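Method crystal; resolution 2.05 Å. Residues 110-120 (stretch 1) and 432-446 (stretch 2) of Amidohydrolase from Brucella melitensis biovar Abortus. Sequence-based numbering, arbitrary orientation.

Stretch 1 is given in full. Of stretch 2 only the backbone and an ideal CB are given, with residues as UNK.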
ATOM      1  N   ALA B 110     -17.290 -12.703   9.367  1.00 13.45           N
ATOM      2  CA  ALA B 110     -17.847 -11.365   9.155  1.00 13.09           C
ATOM      3  C   ALA B 110     -17.603 -10.447  10.354  1.00 12.94           C
ATOM      4  O   ALA B 110     -17.288  -9.283  10.191  1.00 13.19           O
ATOM      5  CB  ALA B 110     -19.336 -11.461   8.866  1.00 12.65           C
ATOM      6  N   LEU B 111     -17.760 -10.963  11.563  1.00 13.78           N
ATOM      7  CA  LEU B 111     -17.480 -10.140  12.735  1.00 14.00           C
ATOM      8  C   LEU B 111     -16.047  -9.635  12.739  1.00 14.29           C
ATOM      9  O   LEU B 111     -15.814  -8.416  12.903  1.00 14.77           O
ATOM     10  CB  LEU B 111     -17.826 -10.850  14.053  1.00 14.36           C
ATOM     11  CG  LEU B 111     -17.462 -10.081  15.336  1.00 14.62           C
ATOM     12  CD1 LEU B 111     -18.195  -8.757  15.400  1.00 14.14           C
ATOM     13  CD2 LEU B 111     -17.724 -10.920  16.590  1.00 15.00           C
ATOM     14  N   ARG B 112     -15.079 -10.529  12.529  1.00 14.36           N
ATOM     15  CA  ARG B 112     -13.682 -10.121  12.612  1.00 14.35           C
ATOM     16  C   ARG B 112     -13.323  -9.153  11.486  1.00 13.58           C
ATOM     17  O   ARG B 112     -12.523  -8.239  11.680  1.00 13.12           O
ATOM     18  CB  ARG B 112     -12.756 -11.335  12.603  1.00 15.17           C
ATOM     19  CG  ARG B 112     -11.297 -11.026  12.839  1.00 15.54           C
ATOM     20  CD  ARG B 112     -11.082 -10.415  14.230  1.00 16.17           C
ATOM     21  NE  ARG B 112      -9.722  -9.923  14.476  1.00 16.44           N
ATOM     22  CZ  ARG B 112      -9.243  -8.736  14.061  1.00 16.18           C
ATOM     23  NH1 ARG B 112      -9.984  -7.883  13.381  1.00 15.59           N
ATOM     24  NH2 ARG B 112      -7.997  -8.411  14.334  1.00 16.07           N
ATOM     25  N   LEU B 113     -13.920  -9.353  10.325  1.00 13.23           N
ATOM     26  CA  LEU B 113     -13.803  -8.391   9.223  1.00 13.06           C
ATOM     27  C   LEU B 113     -14.344  -7.006   9.553  1.00 13.17           C
ATOM     28  O   LEU B 113     -13.688  -5.975   9.293  1.00 13.55           O
ATOM     29  CB  LEU B 113     -14.545  -8.905   8.015  1.00 12.58           C
ATOM     30  CG  LEU B 113     -14.682  -7.887   6.885  1.00 12.37           C
ATOM     31  CD1 LEU B 113     -13.321  -7.421   6.392  1.00 12.19           C
ATOM     32  CD2 LEU B 113     -15.583  -8.410   5.740  1.00 12.14           C
ATOM     33  N   TYR B 114     -15.532  -6.980  10.141  1.00 13.31           N
ATOM     34  CA  TYR B 114     -16.149  -5.692  10.446  1.00 13.19           C
ATOM     35  C   TYR B 114     -15.373  -4.984  11.557  1.00 13.15           C
ATOM     36  O   TYR B 114     -15.270  -3.757  11.553  1.00 12.33           O
ATOM     37  CB  TYR B 114     -17.662  -5.838  10.755  1.00 13.16           C
ATOM     38  CG  TYR B 114     -18.495  -6.404   9.592  1.00 13.16           C
ATOM     39  CD1 TYR B 114     -18.085  -6.272   8.261  1.00 13.31           C
ATOM     40  CD2 TYR B 114     -19.691  -7.061   9.826  1.00 13.35           C
ATOM     41  CE1 TYR B 114     -18.827  -6.803   7.219  1.00 13.12           C
ATOM     42  CE2 TYR B 114     -20.435  -7.564   8.801  1.00 13.31           C
ATOM     43  CZ  TYR B 114     -20.006  -7.441   7.499  1.00 13.29           C
ATOM     44  OH  TYR B 114     -20.738  -7.960   6.451  1.00 13.24           O
ATOM     45  N   VAL B 115     -14.794  -5.741  12.494  1.00 13.78           N
ATOM     46  CA  VAL B 115     -13.894  -5.142  13.469  1.00 13.78           C
ATOM     47  C   VAL B 115     -12.669  -4.499  12.779  1.00 14.11           C
ATOM     48  O   VAL B 115     -12.269  -3.364  13.081  1.00 13.49           O
ATOM     49  CB  VAL B 115     -13.463  -6.159  14.532  1.00 14.72           C
ATOM     50  CG1 VAL B 115     -12.168  -5.708  15.233  1.00 14.08           C
ATOM     51  CG2 VAL B 115     -14.605  -6.421  15.525  1.00 15.27           C
ATOM     52  N   ASP B 116     -12.055  -5.242  11.871  1.00 14.27           N
ATOM     53  CA  ASP B 116     -10.924  -4.733  11.095  1.00 15.33           C
ATOM     54  C   ASP B 116     -11.332  -3.435  10.315  1.00 13.97           C
ATOM     55  O   ASP B 116     -10.624  -2.417  10.325  1.00 13.52           O
ATOM     56  CB  ASP B 116     -10.493  -5.855  10.137  1.00 16.97           C
ATOM     57  CG  ASP B 116      -9.016  -5.934   9.941  1.00 19.93           C
ATOM     58  OD1 ASP B 116      -8.426  -4.834   9.825  1.00 23.72           O
ATOM     59  OD2 ASP B 116      -8.460  -7.088   9.831  1.00 21.51           O
ATOM     60  N   MET B 117     -12.486  -3.468   9.651  1.00 12.53           N
ATOM     61  CA  MET B 117     -12.987  -2.269   8.935  1.00 11.87           C
ATOM     62  C   MET B 117     -13.181  -1.098   9.893  1.00 11.42           C
ATOM     63  O   MET B 117     -12.752  -0.006   9.609  1.00 11.10           O
ATOM     64  CB  MET B 117     -14.317  -2.561   8.243  1.00 11.95           C
ATOM     65  CG  MET B 117     -14.187  -3.462   7.004  1.00 12.14           C
ATOM     66  SD  MET B 117     -15.797  -3.709   6.239  1.00 12.39           S
ATOM     67  CE  MET B 117     -15.364  -4.529   4.696  1.00 11.93           C
ATOM     68  N   LEU B 118     -13.826  -1.340  11.034  1.00 11.20           N
ATOM     69  CA  LEU B 118     -14.043  -0.273  12.028  1.00 11.60           C
ATOM     70  C   LEU B 118     -12.709   0.308  12.495  1.00 11.66           C
ATOM     71  O   LEU B 118     -12.557   1.526  12.550  1.00 12.24           O
ATOM     72  CB  LEU B 118     -14.876  -0.764  13.221  1.00 11.66           C
ATOM     73  CG  LEU B 118     -16.390  -0.826  12.990  1.00 11.60           C
ATOM     74  CD1 LEU B 118     -17.122  -1.669  14.020  1.00 11.47           C
ATOM     75  CD2 LEU B 118     -16.971   0.616  13.006  1.00 11.27           C
ATOM     76  N   GLU B 119     -11.739  -0.549  12.779  1.00 11.89           N
ATOM     77  CA  GLU B 119     -10.411  -0.099  13.189  1.00 12.21           C
ATOM     78  C   GLU B 119      -9.663   0.719  12.093  1.00 11.76           C
ATOM     79  O   GLU B 119      -8.844   1.571  12.389  1.00 11.44           O
ATOM     80  CB  GLU B 119      -9.568  -1.268  13.677  1.00 12.82           C
ATOM     81  CG  GLU B 119     -10.031  -1.880  14.999  1.00 13.24           C
ATOM     82  CD  GLU B 119      -9.070  -2.967  15.517  1.00 14.14           C
ATOM     83  OE1 GLU B 119      -8.087  -3.278  14.786  1.00 14.29           O
ATOM     84  OE2 GLU B 119      -9.277  -3.487  16.662  1.00 14.58           O
ATOM     85  N   ALA B 120     -10.048   0.519  10.848  1.00 11.14           N
ATOM     86  CA  ALA B 120      -9.506   1.263   9.748  1.00 11.08           C
ATOM     87  C   ALA B 120     -10.308   2.565   9.465  1.00 11.09           C
ATOM     88  O   ALA B 120      -9.932   3.312   8.563  1.00 11.17           O
ATOM     89  CB  ALA B 120      -9.484   0.377   8.498  1.00 10.77           C
ATOM     90  N   UNK B 432     -18.775   4.757  20.737  1.00 17.77           N
ATOM     91  CA  UNK B 432     -17.337   4.633  20.436  1.00 17.25           C
ATOM     92  C   UNK B 432     -16.956   3.180  20.316  1.00 16.85           C
ATOM     93  O   UNK B 432     -16.851   2.499  21.318  1.00 17.44           O
ATOM     94  CB  UNK B 432     -16.486   5.310  21.512  1.00 17.25           C
ATOM     95  N   UNK B 433     -16.780   2.695  19.084  1.00 15.64           N
ATOM     96  CA  UNK B 433     -16.483   1.297  18.887  1.00 15.41           C
ATOM     97  C   UNK B 433     -14.968   1.030  18.939  1.00 15.33           C
ATOM     98  O   UNK B 433     -14.575  -0.045  19.354  1.00 15.61           O
ATOM     99  CB  UNK B 433     -17.064   0.828  17.552  1.00 15.41           C
ATOM    100  N   UNK B 434     -14.157   2.020  18.563  1.00 14.86           N
ATOM    101  CA  UNK B 434     -12.716   1.880  18.479  1.00 15.09           C
ATOM    102  C   UNK B 434     -12.090   2.963  19.333  1.00 16.32           C
ATOM    103  O   UNK B 434     -12.486   4.134  19.249  1.00 16.55           O
ATOM    104  CB  UNK B 434     -12.227   1.961  17.032  1.00 15.09           C
ATOM    105  N   UNK B 435     -11.155   2.575  20.177  1.00 17.76           N
ATOM    106  CA  UNK B 435     -10.439   3.506  21.028  1.00 19.75           C
ATOM    107  C   UNK B 435      -8.921   3.297  20.850  1.00 19.85           C
ATOM    108  O   UNK B 435      -8.436   2.202  21.030  1.00 19.62           O
ATOM    109  CB  UNK B 435     -10.852   3.324  22.490  1.00 19.75           C
ATOM    110  N   UNK B 436      -8.188   4.372  20.538  1.00 19.58           N
ATOM    111  CA  UNK B 436      -6.756   4.286  20.293  1.00 19.52           C
ATOM    112  C   UNK B 436      -6.438   3.156  19.314  1.00 18.58           C
ATOM    113  O   UNK B 436      -5.521   2.385  19.547  1.00 18.68           O
ATOM    114  CB  UNK B 436      -6.003   4.077  21.608  1.00 19.52           C
ATOM    115  N   UNK B 437      -7.220   3.032  18.254  1.00 16.68           N
ATOM    116  CA  UNK B 437      -6.950   2.031  17.241  1.00 16.50           C
ATOM    117  C   UNK B 437      -7.483   0.641  17.512  1.00 16.37           C
ATOM    118  O   UNK B 437      -7.423  -0.216  16.646  1.00 16.13           O
ATOM    119  CB  UNK B 437      -5.437   1.936  17.036  1.00 16.50           C
ATOM    120  N   UNK B 438      -8.021   0.411  18.702  1.00 17.22           N
ATOM    121  CA  UNK B 438      -8.486  -0.912  19.121  1.00 17.50           C
ATOM    122  C   UNK B 438     -10.017  -0.963  19.293  1.00 16.58           C
ATOM    123  O   UNK B 438     -10.602  -0.197  20.056  1.00 16.45           O
ATOM    124  CB  UNK B 438      -7.803  -1.308  20.431  1.00 17.50           C
ATOM    125  N   UNK B 439     -10.647  -1.890  18.594  1.00 15.57           N
ATOM    126  CA  UNK B 439     -12.054  -2.196  18.795  1.00 15.59           C
ATOM    127  C   UNK B 439     -12.249  -2.864  20.103  1.00 17.10           C
ATOM    128  O   UNK B 439     -11.496  -3.761  20.473  1.00 17.42           O
ATOM    129  CB  UNK B 439     -12.603  -3.074  17.669  1.00 15.59           C
ATOM    130  N   UNK B 440     -13.309  -2.455  20.788  1.00 18.72           N
ATOM    131  CA  UNK B 440     -13.638  -2.993  22.092  1.00 21.37           C
ATOM    132  C   UNK B 440     -13.768  -4.538  22.144  1.00 21.09           C
ATOM    133  O   UNK B 440     -13.588  -5.090  23.185  1.00 22.66           O
ATOM    134  CB  UNK B 440     -14.948  -2.357  22.562  1.00 21.37           C
ATOM    135  N   UNK B 441     -14.063  -5.212  21.036  1.00 19.58           N
ATOM    136  CA  UNK B 441     -14.163  -6.690  20.977  1.00 19.87           C
ATOM    137  C   UNK B 441     -13.096  -7.401  20.082  1.00 19.50           C
ATOM    138  O   UNK B 441     -13.276  -8.560  19.646  1.00 18.76           O
ATOM    139  CB  UNK B 441     -15.556  -7.060  20.462  1.00 19.87           C
ATOM    140  N   UNK B 442     -11.977  -6.725  19.785  1.00 19.40           N
ATOM    141  CA  UNK B 442     -10.992  -7.301  18.848  1.00 18.98           C
ATOM    142  C   UNK B 442     -10.543  -8.698  19.253  1.00 19.95           C
ATOM    143  O   UNK B 442     -10.584  -9.631  18.449  1.00 18.55           O
ATOM    144  CB  UNK B 442      -9.768  -6.389  18.747  1.00 18.98           C
ATOM    145  N   UNK B 443     -10.126  -8.854  20.507  1.00 21.80           N
ATOM    146  CA  UNK B 443      -9.515 -10.121  20.925  1.00 23.51           C
ATOM    147  C   UNK B 443     -10.518 -11.287  20.931  1.00 23.33           C
ATOM    148  O   UNK B 443     -10.201 -12.387  20.525  1.00 22.47           O
ATOM    149  CB  UNK B 443      -8.904  -9.963  22.319  1.00 23.51           C
ATOM    150  N   UNK B 444     -11.734 -11.017  21.385  1.00 23.42           N
ATOM    151  CA  UNK B 444     -12.784 -12.029  21.387  1.00 24.10           C
ATOM    152  C   UNK B 444     -13.142 -12.406  19.931  1.00 22.02           C
ATOM    153  O   UNK B 444     -13.231 -13.594  19.569  1.00 21.84           O
ATOM    154  CB  UNK B 444     -14.016 -11.521  22.138  1.00 24.10           C
ATOM    155  N   UNK B 445     -13.310 -11.398  19.088  1.00 19.97           N
ATOM    156  CA  UNK B 445     -13.614 -11.653  17.680  1.00 18.83           C
ATOM    157  C   UNK B 445     -12.510 -12.461  17.018  1.00 18.99           C
ATOM    158  O   UNK B 445     -12.780 -13.387  16.242  1.00 18.93           O
ATOM    159  CB  UNK B 445     -13.819 -10.336  16.930  1.00 18.83           C
ATOM    160  N   UNK B 446     -11.262 -12.119  17.331  1.00 19.84           N
ATOM    161  CA  UNK B 446     -10.104 -12.844  16.794  1.00 20.19           C
ATOM    162  C   UNK B 446     -10.055 -14.316  17.193  1.00 21.89           C
ATOM    163  O   UNK B 446      -9.742 -15.192  16.359  1.00 21.30           O
ATOM    164  CB  UNK B 446      -8.815 -12.160  17.256  1.00 20.19           C
TER

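Stretch 1 is a helix that turns Leu 111, Val 115 and Leu 118 toward the second stretch, with Arg 112 and Glu 119 as nearby charges. Position 432 finds nothing of the helix within 5.5 Å, so almost any strand-tolerant residue would do; it is Lys 432.

Position 433 points toward Leu 118, its ideal CB 4.3 Å from Leu 118 CD1, a contact that aliphatic or long polar chains could make. Gln 433 makes it with its CB and spends its amide within the stretch, OE1 accepting from NH2 of residue 440. At 434 the CB faces the helix backbone near Leu 118 and Glu 119, where a compact, preferably beta-branched, apolar residue fits. Val 434 places CG2 3.9 Å from Leu 118 CB.

Position 435, out of reach of the helix, opens a type I' turn and would take most polar residues; it is Glu 435. Both central positions of that turn have positive phi. At 436 this favours glycine, with asparagine a plausible alternative; at 437 a CB would jam against the preceding carbonyl, which calls for glycine. Gly 436 and Gly 437 follow. Position 438 points away, suiting a polar residue; Arg 438 forms a salt bridge with residue 443.

At 439 the ideal CB lies 3.5 Å from Glu 119 OE2 and 3.6 Å from Val 115 CG1. The backbone N can give the carboxylate one hydrogen bond, so the side chain need not be a donor and may be a flat or aliphatic group that packs on Val 115. His 439 donates from N to Glu 119 OE2 at 2.9 Å, nearly linear, while Val 115 CG2 sits over its ring face, 3.7 Å from the centroid; Leu 118 CD1 lies at the ring edge.

Position 440 points away and is open to polar choices; it is Arg 440, the partner of Gln 433. Position 441, sideways and before a helix, could take a capping polar or an apolar residue; Leu 441 gives its backbone N to His 439 ND1.

At 442 the same carboxylate invites a lysine, an arginine or a neutral donor. Arg 442 answers with NE to Glu 119 OE2 at 2.8 Å, a nearly straight salt bridge, and its CG lies over one face of the Arg 112 guanidinium. Positions 443 and 444, clear of the helix, suit polar residues: Asp 443 and Glu 444.

At 445 the CB is hemmed in by Leu 111, Arg 112 and Val 115, so a small residue fits: Ala 445. Position 446 lies beside Arg 112 NE and asks for an acceptor; Glu 446 OE1 takes a weak hydrogen bond from Arg 112 NE at 2.7 Å, within a salt bridge.

Stretch 2, residues 432-446: KQVEGGRHRLRDEAE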
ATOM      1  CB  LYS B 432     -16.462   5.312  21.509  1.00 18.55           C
ATOM      2  CG  LYS B 432     -15.005   5.398  21.059  1.00 18.24           C
ATOM      3  CD  LYS B 432     -14.078   5.923  22.134  1.00 19.63           C
ATOM      4  CE  LYS B 432     -14.183   7.410  22.298  1.00 20.56           C
ATOM      5  NZ  LYS B 432     -13.199   7.928  23.289  1.00 21.99           N
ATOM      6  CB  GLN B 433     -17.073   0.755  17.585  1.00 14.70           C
ATOM      7  CG  GLN B 433     -18.596   0.760  17.534  1.00 15.48           C
ATOM      8  CD  GLN B 433     -19.213  -0.259  18.490  1.00 16.68           C
ATOM      9  OE1 GLN B 433     -18.494  -1.060  19.076  1.00 17.60           O
ATOM     10  NE2 GLN B 433     -20.528  -0.198  18.686  1.00 16.84           N
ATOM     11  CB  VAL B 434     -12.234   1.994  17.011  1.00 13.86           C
ATOM     12  CG1 VAL B 434     -10.689   1.930  16.946  1.00 13.88           C
ATOM     13  CG2 VAL B 434     -12.908   0.908  16.156  1.00 12.82           C
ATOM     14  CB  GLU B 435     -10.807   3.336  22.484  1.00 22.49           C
ATOM     15  CG  GLU B 435     -10.164   4.408  23.340  1.00 25.65           C
ATOM     16  CD  GLU B 435     -10.473   4.252  24.788  1.00 29.15           C
ATOM     17  OE1 GLU B 435     -11.575   4.657  25.167  1.00 31.56           O
ATOM     18  OE2 GLU B 435      -9.609   3.725  25.530  1.00 33.07           O
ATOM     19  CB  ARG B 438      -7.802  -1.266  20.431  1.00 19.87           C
ATOM     20  CG  ARG B 438      -8.263  -2.577  21.037  1.00 21.68           C
ATOM     21  CD  ARG B 438      -7.613  -2.829  22.416  1.00 24.13           C
ATOM     22  NE  ARG B 438      -6.300  -3.406  22.268  1.00 25.04           N
ATOM     23  CZ  ARG B 438      -6.047  -4.695  22.077  1.00 25.79           C
ATOM     24  NH1 ARG B 438      -7.009  -5.591  22.041  1.00 25.91           N
ATOM     25  NH2 ARG B 438      -4.789  -5.102  21.944  1.00 27.37           N
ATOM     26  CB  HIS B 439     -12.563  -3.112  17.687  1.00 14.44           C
ATOM     27  CG  HIS B 439     -14.088  -3.261  17.627  1.00 13.99           C
ATOM     28  ND1 HIS B 439     -14.776  -4.064  18.481  1.00 14.61           N
ATOM     29  CD2 HIS B 439     -15.024  -2.707  16.772  1.00 13.13           C
ATOM     30  CE1 HIS B 439     -16.075  -4.017  18.188  1.00 14.48           C
ATOM     31  NE2 HIS B 439     -16.242  -3.178  17.138  1.00 13.50           N
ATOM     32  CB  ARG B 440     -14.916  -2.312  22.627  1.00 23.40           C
ATOM     33  CG  ARG B 440     -16.116  -2.461  21.716  1.00 24.10           C
ATOM     34  CD  ARG B 440     -17.361  -1.776  22.275  1.00 26.11           C
ATOM     35  NE  ARG B 440     -18.364  -2.779  22.670  1.00 28.90           N
ATOM     36  CZ  ARG B 440     -19.067  -3.536  21.813  1.00 29.12           C
ATOM     37  NH1 ARG B 440     -19.913  -4.398  22.309  1.00 30.65           N
ATOM     38  NH2 ARG B 440     -18.951  -3.444  20.456  1.00 28.43           N
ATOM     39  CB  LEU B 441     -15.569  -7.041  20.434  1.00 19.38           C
ATOM     40  CG  LEU B 441     -16.845  -6.714  21.227  1.00 20.25           C
ATOM     41  CD1 LEU B 441     -18.101  -7.306  20.559  1.00 19.51           C
ATOM     42  CD2 LEU B 441     -16.726  -7.197  22.662  1.00 21.96           C
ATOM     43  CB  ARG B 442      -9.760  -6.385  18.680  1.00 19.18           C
ATOM     44  CG  ARG B 442      -8.717  -6.909  17.689  1.00 19.16           C
ATOM     45  CD  ARG B 442      -7.305  -6.399  17.967  1.00 20.10           C
ATOM     46  NE  ARG B 442      -7.174  -4.979  17.636  1.00 19.85           N
ATOM     47  CZ  ARG B 442      -6.070  -4.251  17.804  1.00 20.37           C
ATOM     48  NH1 ARG B 442      -4.985  -4.777  18.340  1.00 21.57           N
ATOM     49  NH2 ARG B 442      -6.058  -2.979  17.423  1.00 19.72           N
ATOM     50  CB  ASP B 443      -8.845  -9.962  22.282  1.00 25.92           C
ATOM     51  CG  ASP B 443      -7.651  -9.015  22.228  1.00 27.07           C
ATOM     52  OD1 ASP B 443      -7.125  -8.749  21.123  1.00 27.48           O
ATOM     53  OD2 ASP B 443      -7.215  -8.559  23.296  1.00 29.23           O
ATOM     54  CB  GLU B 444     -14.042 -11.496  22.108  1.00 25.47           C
ATOM     55  CG  GLU B 444     -13.896 -11.072  23.578  1.00 28.02           C
ATOM     56  CD  GLU B 444     -13.411  -9.633  23.827  1.00 28.64           C
ATOM     57  OE1 GLU B 444     -12.893  -8.967  22.910  1.00 27.20           O
ATOM     58  OE2 GLU B 444     -13.508  -9.173  25.000  1.00 31.47           O
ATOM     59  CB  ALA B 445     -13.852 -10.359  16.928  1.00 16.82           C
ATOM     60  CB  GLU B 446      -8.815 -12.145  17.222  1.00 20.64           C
ATOM     61  CG  GLU B 446      -7.543 -12.794  16.716  1.00 21.41           C
ATOM     62  CD  GLU B 446      -7.404 -12.759  15.201  1.00 20.40           C
ATOM     63  OE1 GLU B 446      -8.241 -12.171  14.474  1.00 18.21           O
ATOM     64  OE2 GLU B 446      -6.426 -13.356  14.729  1.00 21.82           O
TER
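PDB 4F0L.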